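Local coordinates for endoglucanase, glycoside hydrolase family 5 protein (Cytophaga hutchinsonii, PDB 5IHS) that probably hydrolyses internal beta-1,4-glucosidic bonds of cellulose, as an endoglucanase of glycoside hydrolase family 5 with a TIM-barrel fold, at residues A[83-88]-A[157-162]; A[108-113]-A[145-150]; A[249-254]-A[263-268]. All blocks are in the same frame, centred on the assembly; numbering follows the deposited sequence.

Contact 1 (A[83-88]-A[157-162]); sequences VVRAAM and VYNEPL
Arg85 and Asn159 reach each other because each side chain leaves its backbone with CG trans to N (chi1 174° for Arg85), and the arginine then runs extended from CG to NE. That straight chain carries the guanidinium from strand 83-88 across to the loop 157-162. The two side chains meet at about a right angle, and the amide plane is turned 60° from that of the guanidinium. Asn159 presents its oxygen at the guanidinium edge, in plane: NH2 of Arg85 lies 2.8 Å from OD1 of Asn159. With an N-H...O angle of 129° this hydrogen bond is bent and weak, and the arginine is gripped harder by other residues. Its NE makes a salt bridge to Glu156 and its NH1 another to Glu248, with Ser56 also bonded to NH1. Both Arg85 and Asn159 are buried.

The setting is the inside of a TIM barrel. Strand 83-89 is the second of eight parallel strands, and the loop follows the fourth, 153-156. Asn159-Glu160-Pro161 matches the Asn-Glu-Pro signature of family 5, whose glutamate is generally the acid/base catalyst, so Glu160 probably has that role here. OE2 of Glu160 stays 6.2 Å from NH2 of Arg85 and is hydrogen-bonded instead to His220.

Within the loop, Pro161 folds back on Tyr158, its CG sitting 3.6 Å above the ring plane and over the ring centre. The tyrosine hydroxyl is bonded to Gln130, and its ring meets Tyr174 edge-to-face. Main-chain oxygens tie the loop down as well: that of Asn159 is bonded to Ser199 and that of Glu160 to His127.

Contact 2 (A[108-113]-A[145-150]); sequences EVVNAA and KKYGNI
The ring of Tyr147 is clasped between Val110 on one face and its own neighbour Lys146 on the other, with CD1 of Ile150 in plane at its edge. CG1 of Val110 stands 3.7 Å from the ring centroid and only 13° off the normal, a CH-pi contact nearly over the centre. What points this methyl at the ring is the valine chi1 of 171°, which sets CG1 trans to the backbone N. On the far face the aliphatic chain of Lys146 covers the ring, its CG 3.7 Å above the plane.

These residues join two consecutive outer helices of the TIM barrel, 99-116 and 133-147, the contact lying toward the C-terminal part of the second. Val110 also packs inward on Val120 and Ile122 of strand 119-125, which connects the two helices. From Tyr147 to Ile150 the chain makes a type I beta turn.

The phenol projects past Val110 to Asn111, where OH of Tyr147 donates to OD1 of Asn111 at 2.7 Å. The donor sits above the carbonyl plane, 41° out of it, with the amide and the ring strongly tilted against each other. NZ of Lys146 adds a weak bond to OH of Tyr147 at 3.4 Å. A phenylalanine in place of Tyr147 would probably leave OD1 of Asn111 without its donor and the amide freer to turn. One water accepts from both sides of the seam, 2.7 Å from NZ of Lys146 and 3.0 Å from ND2 of Asn111.

Contact 3 (A[249-254]-A[263-268]); sequences YGTCDA and EETALW
Along helix 263-268 the first residue to meet the loop 249-254 is Thr265, whose CB points toward the loop. With chi1 at -58°, the Thr265 hydroxyl stands beside its own backbone N, opposite the carbonyl carbon. There it is hydrogen-bonded to the main-chain oxygen of Ser261, one turn back, and the same oxygen packs against the backbone of Thr251. OG1 of Thr265 lies 3.6 Å from CA of Thr251 and 3.9 Å from CB of Thr251, and the two threonine side chains cross obliquely. The methyl of Thr265 points another way: its CG2 approaches CE2 of Tyr249 at 4.5 Å, a loose and oblique touch.

Three residues on, Trp268 stays clear of the loop but shares a neighbour with it. Its indole stacks on Phe221, whose ring also meets that of Tyr249, and Arg231 makes a cation-pi contact with the indole.

The segment 249-254 leaves the end of the seventh barrel strand, 244-249, and the chain runs on into helix 262-274, so these are the loop and the following helix of one beta-alpha unit of the TIM barrel. Helix 311-329 packs on both segments, Val316 against Thr251 and Leu315 against Thr265.

Although hydroxyls sit on both sides, no hydrogen bond crosses. Thr251 OG1 is bonded to Ser312 and Tyr249 OH to Tyr269, and the Thr265 hydroxyl is already taken. The oxygen of Gly250, 4.3 Å from OG1 of Thr265, is buried with no partner in the model. The contact therefore rests on van der Waals packing and probably pays a small price for that carbonyl.

How the contacts relate
The three contacts sample different layers of one TIM barrel. The centre of contact 1 lies about 6 Å from the chain centre, while contacts 2 and 3 lie farther out, on opposite sides of that centre, their own centres about 31 Å apart. Contacts 1 and 2 touch directly: CG1 of Val84 on the second strand packs 4.1 Å from CG1 of Val109 on the helix that follows it. Contacts 1 and 3 have their nearest atoms about 7 Å apart, but Glu248, salt-bridged to Arg85, immediately precedes Tyr249. In family 5 a glutamate near the end of the seventh strand is usually the nucleophile, so Glu248 probably has that role, consistent with contact 1 lining the active site.

Contact 1 (A[83-88]-A[157-162])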
loop_
_atom_site.group_PDB
_atom_site.type_symbol
_atom_site.label_atom_id
_atom_site.label_comp_id
_atom_site.label_asym_id
_atom_site.label_seq_id
_atom_site.Cartn_x
_atom_site.Cartn_y
_atom_site.Cartn_z
ATOM N N VAL A 83 -3.622 -6.788 -5.236
ATOM C CA VAL A 83 -3.864 -5.955 -4.068
ATOM C C VAL A 83 -4.267 -4.574 -4.579
ATOM O O VAL A 83 -3.810 -4.122 -5.638
ATOM C CB VAL A 83 -2.611 -5.911 -3.148
ATOM C CG1 VAL A 83 -1.385 -5.324 -3.876
ATOM C CG2 VAL A 83 -2.885 -5.158 -1.853
ATOM N N VAL A 84 -5.109 -3.892 -3.799
ATOM C CA VAL A 84 -5.470 -2.494 -4.018
ATOM C C VAL A 84 -5.322 -1.774 -2.686
ATOM O O VAL A 84 -5.600 -2.347 -1.625
ATOM C CB VAL A 84 -6.905 -2.353 -4.597
ATOM C CG1 VAL A 84 -7.962 -2.964 -3.679
ATOM C CG2 VAL A 84 -7.248 -0.900 -4.903
ATOM N N ARG A 85 -4.900 -0.511 -2.736
ATOM C CA ARG A 85 -4.672 0.302 -1.540
ATOM C C ARG A 85 -5.654 1.462 -1.487
ATOM O O ARG A 85 -5.755 2.250 -2.432
ATOM C CB ARG A 85 -3.229 0.797 -1.518
ATOM C CG ARG A 85 -2.847 1.778 -0.414
ATOM C CD ARG A 85 -1.370 2.013 -0.508
ATOM N NE ARG A 85 -0.722 2.834 0.510
ATOM C CZ ARG A 85 -0.195 4.045 0.318
ATOM N NH1 ARG A 85 -0.408 4.751 -0.789
ATOM N NH2 ARG A 85 0.557 4.559 1.279
ATOM N N ALA A 86 -6.376 1.556 -0.371
ATOM C CA ALA A 86 -7.321 2.635 -0.097
ATOM C C ALA A 86 -6.591 3.671 0.753
ATOM O O ALA A 86 -6.296 3.416 1.923
ATOM C CB ALA A 86 -8.546 2.088 0.632
ATOM N N ALA A 87 -6.288 4.830 0.157
ATOM C CA ALA A 87 -5.463 5.873 0.774
ATOM C C ALA A 87 -6.386 6.897 1.430
ATOM O O ALA A 87 -6.728 7.925 0.840
ATOM C CB ALA A 87 -4.555 6.516 -0.272
ATOM N N MET A 88 -6.773 6.624 2.674
ATOM C CA MET A 88 -7.732 7.471 3.369
ATOM C C MET A 88 -7.031 8.717 3.901
ATOM O O MET A 88 -6.213 8.645 4.825
ATOM C CB MET A 88 -8.386 6.717 4.520
ATOM C CG MET A 88 -9.560 7.503 5.080
ATOM S SD MET A 88 -10.353 6.821 6.539
ATOM C CE MET A 88 -9.026 6.989 7.728
ATOM N N VAL A 157 -0.790 1.714 9.117
ATOM C CA VAL A 157 -1.219 2.609 10.196
ATOM C C VAL A 157 -0.686 4.032 10.117
ATOM O O VAL A 157 -1.198 4.905 10.830
ATOM C CB VAL A 157 -0.901 2.010 11.581
ATOM C CG1 VAL A 157 -1.647 0.689 11.768
ATOM C CG2 VAL A 157 0.597 1.833 11.798
ATOM N N TYR A 158 0.307 4.302 9.273
ATOM C CA TYR A 158 0.908 5.644 9.226
ATOM C C TYR A 158 1.660 5.779 7.893
ATOM O O TYR A 158 2.857 5.499 7.828
ATOM C CB TYR A 158 1.847 5.838 10.410
ATOM C CG TYR A 158 2.352 7.248 10.668
ATOM C CD1 TYR A 158 2.261 8.249 9.710
ATOM C CD2 TYR A 158 2.931 7.567 11.892
ATOM C CE1 TYR A 158 2.742 9.524 9.966
ATOM C CE2 TYR A 158 3.409 8.833 12.156
ATOM C CZ TYR A 158 3.313 9.809 11.188
ATOM O OH TYR A 158 3.781 11.086 11.397
ATOM N N ASN A 159 0.960 6.256 6.854
ATOM C CA ASN A 159 1.522 6.359 5.509
ATOM C C ASN A 159 2.975 6.834 5.470
ATOM O O ASN A 159 3.868 6.069 5.072
ATOM C CB ASN A 159 0.641 7.306 4.695
ATOM C CG ASN A 159 1.237 7.652 3.347
ATOM O OD1 ASN A 159 1.697 6.775 2.630
ATOM N ND2 ASN A 159 1.260 8.938 3.000
ATOM N N GLU A 160 3.205 8.101 5.836
ATOM C CA GLU A 160 4.494 8.756 5.609
ATOM C C GLU A 160 4.819 9.716 6.739
ATOM O O GLU A 160 4.561 10.930 6.650
ATOM C CB GLU A 160 4.535 9.486 4.273
ATOM C CG GLU A 160 4.850 8.578 3.113
ATOM C CD GLU A 160 5.025 9.315 1.800
ATOM O OE1 GLU A 160 4.966 10.570 1.795
ATOM O OE2 GLU A 160 5.248 8.646 0.765
ATOM N N PRO A 161 5.422 9.220 7.809
ATOM C CA PRO A 161 6.060 10.123 8.766
ATOM C C PRO A 161 7.014 11.066 8.036
ATOM O O PRO A 161 7.605 10.717 7.013
ATOM C CB PRO A 161 6.806 9.169 9.707
ATOM C CG PRO A 161 6.086 7.844 9.565
ATOM C CD PRO A 161 5.669 7.804 8.122
ATOM N N LEU A 162 7.159 12.273 8.571
ATOM C CA LEU A 162 8.018 13.289 7.978
ATOM C C LEU A 162 9.484 13.052 8.351
ATOM O O LEU A 162 9.825 12.160 9.129
ATOM C CB LEU A 162 7.543 14.673 8.415
ATOM C CG LEU A 162 6.107 14.991 7.992
ATOM C CD1 LEU A 162 5.696 16.354 8.518
ATOM C CD2 LEU A 162 5.947 14.932 6.480
#

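Contact 2 (A[108-113]-A[145-150])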
loop_
_atom_site.group_PDB
_atom_site.type_symbol
_atom_site.label_atom_id
_atom_site.label_comp_id
_atom_site.label_asym_id
_atom_site.label_seq_id
_atom_site.Cartn_x
_atom_site.Cartn_y
_atom_site.Cartn_z
ATOM N N GLU A 108 -16.091 0.797 1.069
ATOM C CA GLU A 108 -16.557 0.383 -0.245
ATOM C C GLU A 108 -15.458 -0.359 -0.995
ATOM O O GLU A 108 -15.715 -1.382 -1.639
ATOM C CB GLU A 108 -17.052 1.596 -1.023
ATOM C CG GLU A 108 -17.702 1.242 -2.356
ATOM C CD GLU A 108 -19.029 0.451 -2.227
ATOM O OE1 GLU A 108 -19.549 0.315 -1.103
ATOM O OE2 GLU A 108 -19.545 -0.042 -3.263
ATOM N N VAL A 109 -14.218 0.129 -0.907
ATOM C CA VAL A 109 -13.103 -0.537 -1.569
ATOM C C VAL A 109 -12.788 -1.872 -0.901
ATOM O O VAL A 109 -12.556 -2.875 -1.582
ATOM C CB VAL A 109 -11.893 0.412 -1.636
ATOM C CG1 VAL A 109 -10.645 -0.312 -2.120
ATOM C CG2 VAL A 109 -12.232 1.597 -2.552
ATOM N N VAL A 110 -12.744 -1.900 0.430
ATOM C CA VAL A 110 -12.520 -3.157 1.144
ATOM C C VAL A 110 -13.582 -4.181 0.773
ATOM O O VAL A 110 -13.270 -5.343 0.479
ATOM C CB VAL A 110 -12.475 -2.916 2.666
ATOM C CG1 VAL A 110 -12.456 -4.241 3.423
ATOM C CG2 VAL A 110 -11.271 -2.060 3.036
ATOM N N ASN A 111 -14.853 -3.764 0.794
ATOM C CA ASN A 111 -15.940 -4.685 0.483
ATOM C C ASN A 111 -15.790 -5.241 -0.924
ATOM O O ASN A 111 -16.050 -6.427 -1.172
ATOM C CB ASN A 111 -17.285 -3.971 0.637
ATOM C CG ASN A 111 -17.675 -3.751 2.090
ATOM O OD1 ASN A 111 -17.047 -4.283 3.002
ATOM N ND2 ASN A 111 -18.740 -2.981 2.309
ATOM N N ALA A 112 -15.391 -4.391 -1.868
ATOM C CA ALA A 112 -15.210 -4.844 -3.240
ATOM C C ALA A 112 -14.040 -5.805 -3.354
ATOM O O ALA A 112 -14.115 -6.796 -4.082
ATOM C CB ALA A 112 -14.995 -3.648 -4.163
ATOM N N ALA A 113 -12.932 -5.523 -2.662
ATOM C CA ALA A 113 -11.806 -6.453 -2.680
ATOM C C ALA A 113 -12.208 -7.814 -2.130
ATOM O O ALA A 113 -11.782 -8.855 -2.651
ATOM C CB ALA A 113 -10.637 -5.879 -1.883
ATOM N N LYS A 145 -12.641 -4.581 14.111
ATOM C CA LYS A 145 -13.837 -5.253 14.611
ATOM C C LYS A 145 -14.699 -5.751 13.458
ATOM O O LYS A 145 -15.261 -6.851 13.518
ATOM C CB LYS A 145 -14.627 -4.320 15.526
ATOM C CG LYS A 145 -15.815 -5.010 16.208
ATOM C CD LYS A 145 -16.499 -4.123 17.247
ATOM C CE LYS A 145 -17.614 -4.879 17.966
ATOM N NZ LYS A 145 -18.335 -4.062 18.990
ATOM N N LYS A 146 -14.819 -4.957 12.400
ATOM C CA LYS A 146 -15.681 -5.345 11.289
ATOM C C LYS A 146 -15.036 -6.413 10.416
ATOM O O LYS A 146 -15.707 -7.367 10.003
ATOM C CB LYS A 146 -16.027 -4.120 10.448
ATOM C CG LYS A 146 -16.939 -4.449 9.266
ATOM C CD LYS A 146 -17.545 -3.207 8.643
ATOM C CE LYS A 146 -18.571 -3.549 7.554
ATOM N NZ LYS A 146 -18.948 -2.350 6.772
ATOM N N TYR A 147 -13.748 -6.271 10.115
ATOM C CA TYR A 147 -13.099 -7.098 9.108
ATOM C C TYR A 147 -12.079 -8.072 9.689
ATOM O O TYR A 147 -11.383 -8.748 8.924
ATOM C CB TYR A 147 -12.437 -6.196 8.067
ATOM C CG TYR A 147 -13.409 -5.325 7.295
ATOM C CD1 TYR A 147 -14.288 -5.882 6.386
ATOM C CD2 TYR A 147 -13.442 -3.951 7.470
ATOM C CE1 TYR A 147 -15.169 -5.094 5.660
ATOM C CE2 TYR A 147 -14.317 -3.156 6.755
ATOM C CZ TYR A 147 -15.187 -3.731 5.853
ATOM O OH TYR A 147 -16.060 -2.917 5.146
ATOM N N GLY A 148 -11.993 -8.180 11.018
ATOM C CA GLY A 148 -10.886 -8.883 11.643
ATOM C C GLY A 148 -10.738 -10.337 11.250
ATOM O O GLY A 148 -9.624 -10.867 11.244
ATOM N N ASN A 149 -11.836 -11.017 10.937
ATOM C CA ASN A 149 -11.762 -12.439 10.609
ATOM C C ASN A 149 -11.524 -12.727 9.118
ATOM O O ASN A 149 -11.776 -13.856 8.676
ATOM C CB ASN A 149 -13.038 -13.154 11.072
ATOM C CG ASN A 149 -12.834 -14.650 11.284
ATOM O OD1 ASN A 149 -11.722 -15.104 11.568
ATOM N ND2 ASN A 149 -13.913 -15.423 11.152
ATOM N N ILE A 150 -11.012 -11.777 8.342
ATOM C CA ILE A 150 -11.081 -11.835 6.889
ATOM C C ILE A 150 -9.675 -11.770 6.312
ATOM O O ILE A 150 -8.924 -10.842 6.627
ATOM C CB ILE A 150 -11.977 -10.716 6.330
ATOM C CG1 ILE A 150 -13.371 -10.910 6.943
ATOM C CG2 ILE A 150 -12.026 -10.765 4.826
ATOM C CD1 ILE A 150 -14.355 -9.872 6.599
HETATM O O HOH W 1 -20.395 -3.441 4.748
#

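Contact 3 (A[249-254]-A[263-268])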
loop_
_atom_site.group_PDB
_atom_site.type_symbol
_atom_site.label_atom_id
_atom_site.label_comp_id
_atom_site.label_asym_id
_atom_site.label_seq_id
_atom_site.Cartn_x
_atom_site.Cartn_y
_atom_site.Cartn_z
ATOM N N TYR A 249 4.816 3.516 -4.590
ATOM C CA TYR A 249 5.967 3.958 -5.368
ATOM C C TYR A 249 5.443 4.678 -6.598
ATOM O O TYR A 249 4.332 4.426 -7.066
ATOM C CB TYR A 249 6.910 2.791 -5.779
ATOM C CG TYR A 249 6.323 1.946 -6.884
ATOM C CD1 TYR A 249 5.419 0.932 -6.595
ATOM C CD2 TYR A 249 6.649 2.164 -8.223
ATOM C CE1 TYR A 249 4.830 0.178 -7.602
ATOM C CE2 TYR A 249 6.064 1.417 -9.238
ATOM C CZ TYR A 249 5.147 0.432 -8.924
ATOM O OH TYR A 249 4.568 -0.275 -9.945
ATOM N N GLY A 250 6.268 5.561 -7.147
ATOM C CA GLY A 250 5.980 6.207 -8.404
ATOM C C GLY A 250 6.920 5.765 -9.517
ATOM O O GLY A 250 7.804 4.934 -9.339
ATOM N N THR A 251 6.715 6.370 -10.685
ATOM C CA THR A 251 7.598 6.183 -11.834
ATOM C C THR A 251 8.406 7.441 -12.148
ATOM O O THR A 251 9.115 7.477 -13.161
ATOM C CB THR A 251 6.779 5.811 -13.066
ATOM O OG1 THR A 251 5.867 6.884 -13.327
ATOM C CG2 THR A 251 6.026 4.495 -12.868
ATOM N N CYS A 252 8.316 8.469 -11.311
ATOM C CA CYS A 252 8.788 9.805 -11.650
ATOM C C CYS A 252 9.516 10.375 -10.439
ATOM O O CYS A 252 9.885 9.659 -9.502
ATOM C CB CYS A 252 7.595 10.651 -12.106
ATOM S SG CYS A 252 6.273 10.754 -10.915
ATOM N N ASP A 253 9.740 11.682 -10.424
ATOM C CA ASP A 253 10.387 12.165 -9.213
ATOM C C ASP A 253 9.377 12.292 -8.057
ATOM O O ASP A 253 8.156 12.117 -8.201
ATOM C CB ASP A 253 11.259 13.385 -9.454
ATOM C CG ASP A 253 10.479 14.557 -9.849
ATOM O OD1 ASP A 253 9.356 14.680 -9.334
ATOM O OD2 ASP A 253 10.992 15.361 -10.666
ATOM N N ALA A 254 9.928 12.548 -6.877
ATOM C CA ALA A 254 9.178 12.429 -5.635
ATOM C C ALA A 254 8.066 13.453 -5.506
ATOM O O ALA A 254 7.184 13.273 -4.664
ATOM C CB ALA A 254 10.134 12.533 -4.448
ATOM N N GLU A 263 13.527 3.436 -17.074
ATOM C CA GLU A 263 14.648 2.527 -16.853
ATOM C C GLU A 263 14.970 2.388 -15.366
ATOM O O GLU A 263 15.226 1.274 -14.884
ATOM C CB GLU A 263 15.865 2.943 -17.683
ATOM C CG GLU A 263 15.658 2.719 -19.195
ATOM C CD GLU A 263 15.720 1.246 -19.625
ATOM O OE1 GLU A 263 16.457 0.457 -18.992
ATOM O OE2 GLU A 263 15.045 0.875 -20.622
ATOM N N GLU A 264 14.926 3.487 -14.612
ATOM C CA GLU A 264 15.188 3.366 -13.181
ATOM C C GLU A 264 14.069 2.602 -12.482
ATOM O O GLU A 264 14.333 1.833 -11.551
ATOM C CB GLU A 264 15.417 4.736 -12.537
ATOM C CG GLU A 264 15.865 4.644 -11.076
ATOM C CD GLU A 264 17.285 4.124 -10.897
ATOM O OE1 GLU A 264 18.131 4.373 -11.788
ATOM O OE2 GLU A 264 17.545 3.470 -9.863
ATOM N N THR A 265 12.818 2.788 -12.924
ATOM C CA THR A 265 11.727 1.995 -12.364
ATOM C C THR A 265 12.007 0.505 -12.543
ATOM O O THR A 265 11.798 -0.290 -11.620
ATOM C CB THR A 265 10.381 2.385 -12.992
ATOM O OG1 THR A 265 10.101 3.775 -12.793
ATOM C CG2 THR A 265 9.237 1.606 -12.371
ATOM N N ALA A 266 12.518 0.116 -13.717
ATOM C CA ALA A 266 12.832 -1.288 -13.968
ATOM C C ALA A 266 13.935 -1.802 -13.044
ATOM O O ALA A 266 13.905 -2.967 -12.641
ATOM C CB ALA A 266 13.221 -1.489 -15.433
ATOM N N LEU A 267 14.925 -0.963 -12.707
ATOM C CA LEU A 267 15.936 -1.383 -11.736
ATOM C C LEU A 267 15.307 -1.636 -10.375
ATOM O O LEU A 267 15.703 -2.572 -9.666
ATOM C CB LEU A 267 17.056 -0.349 -11.612
ATOM C CG LEU A 267 17.938 -0.161 -12.847
ATOM C CD1 LEU A 267 19.026 0.837 -12.529
ATOM C CD2 LEU A 267 18.538 -1.472 -13.337
ATOM N N TRP A 268 14.322 -0.821 -9.997
ATOM C CA TRP A 268 13.596 -1.082 -8.767
ATOM C C TRP A 268 12.798 -2.379 -8.853
ATOM O O TRP A 268 12.808 -3.168 -7.906
ATOM C CB TRP A 268 12.693 0.095 -8.422
ATOM C CG TRP A 268 13.394 1.189 -7.689
ATOM C CD1 TRP A 268 13.875 2.360 -8.195
ATOM C CD2 TRP A 268 13.668 1.212 -6.287
ATOM N NE1 TRP A 268 14.432 3.115 -7.182
ATOM C CE2 TRP A 268 14.315 2.432 -6.001
ATOM C CE3 TRP A 268 13.414 0.322 -5.244
ATOM C CZ2 TRP A 268 14.708 2.781 -4.706
ATOM C CZ3 TRP A 268 13.801 0.666 -3.964
ATOM C CH2 TRP A 268 14.441 1.883 -3.706
#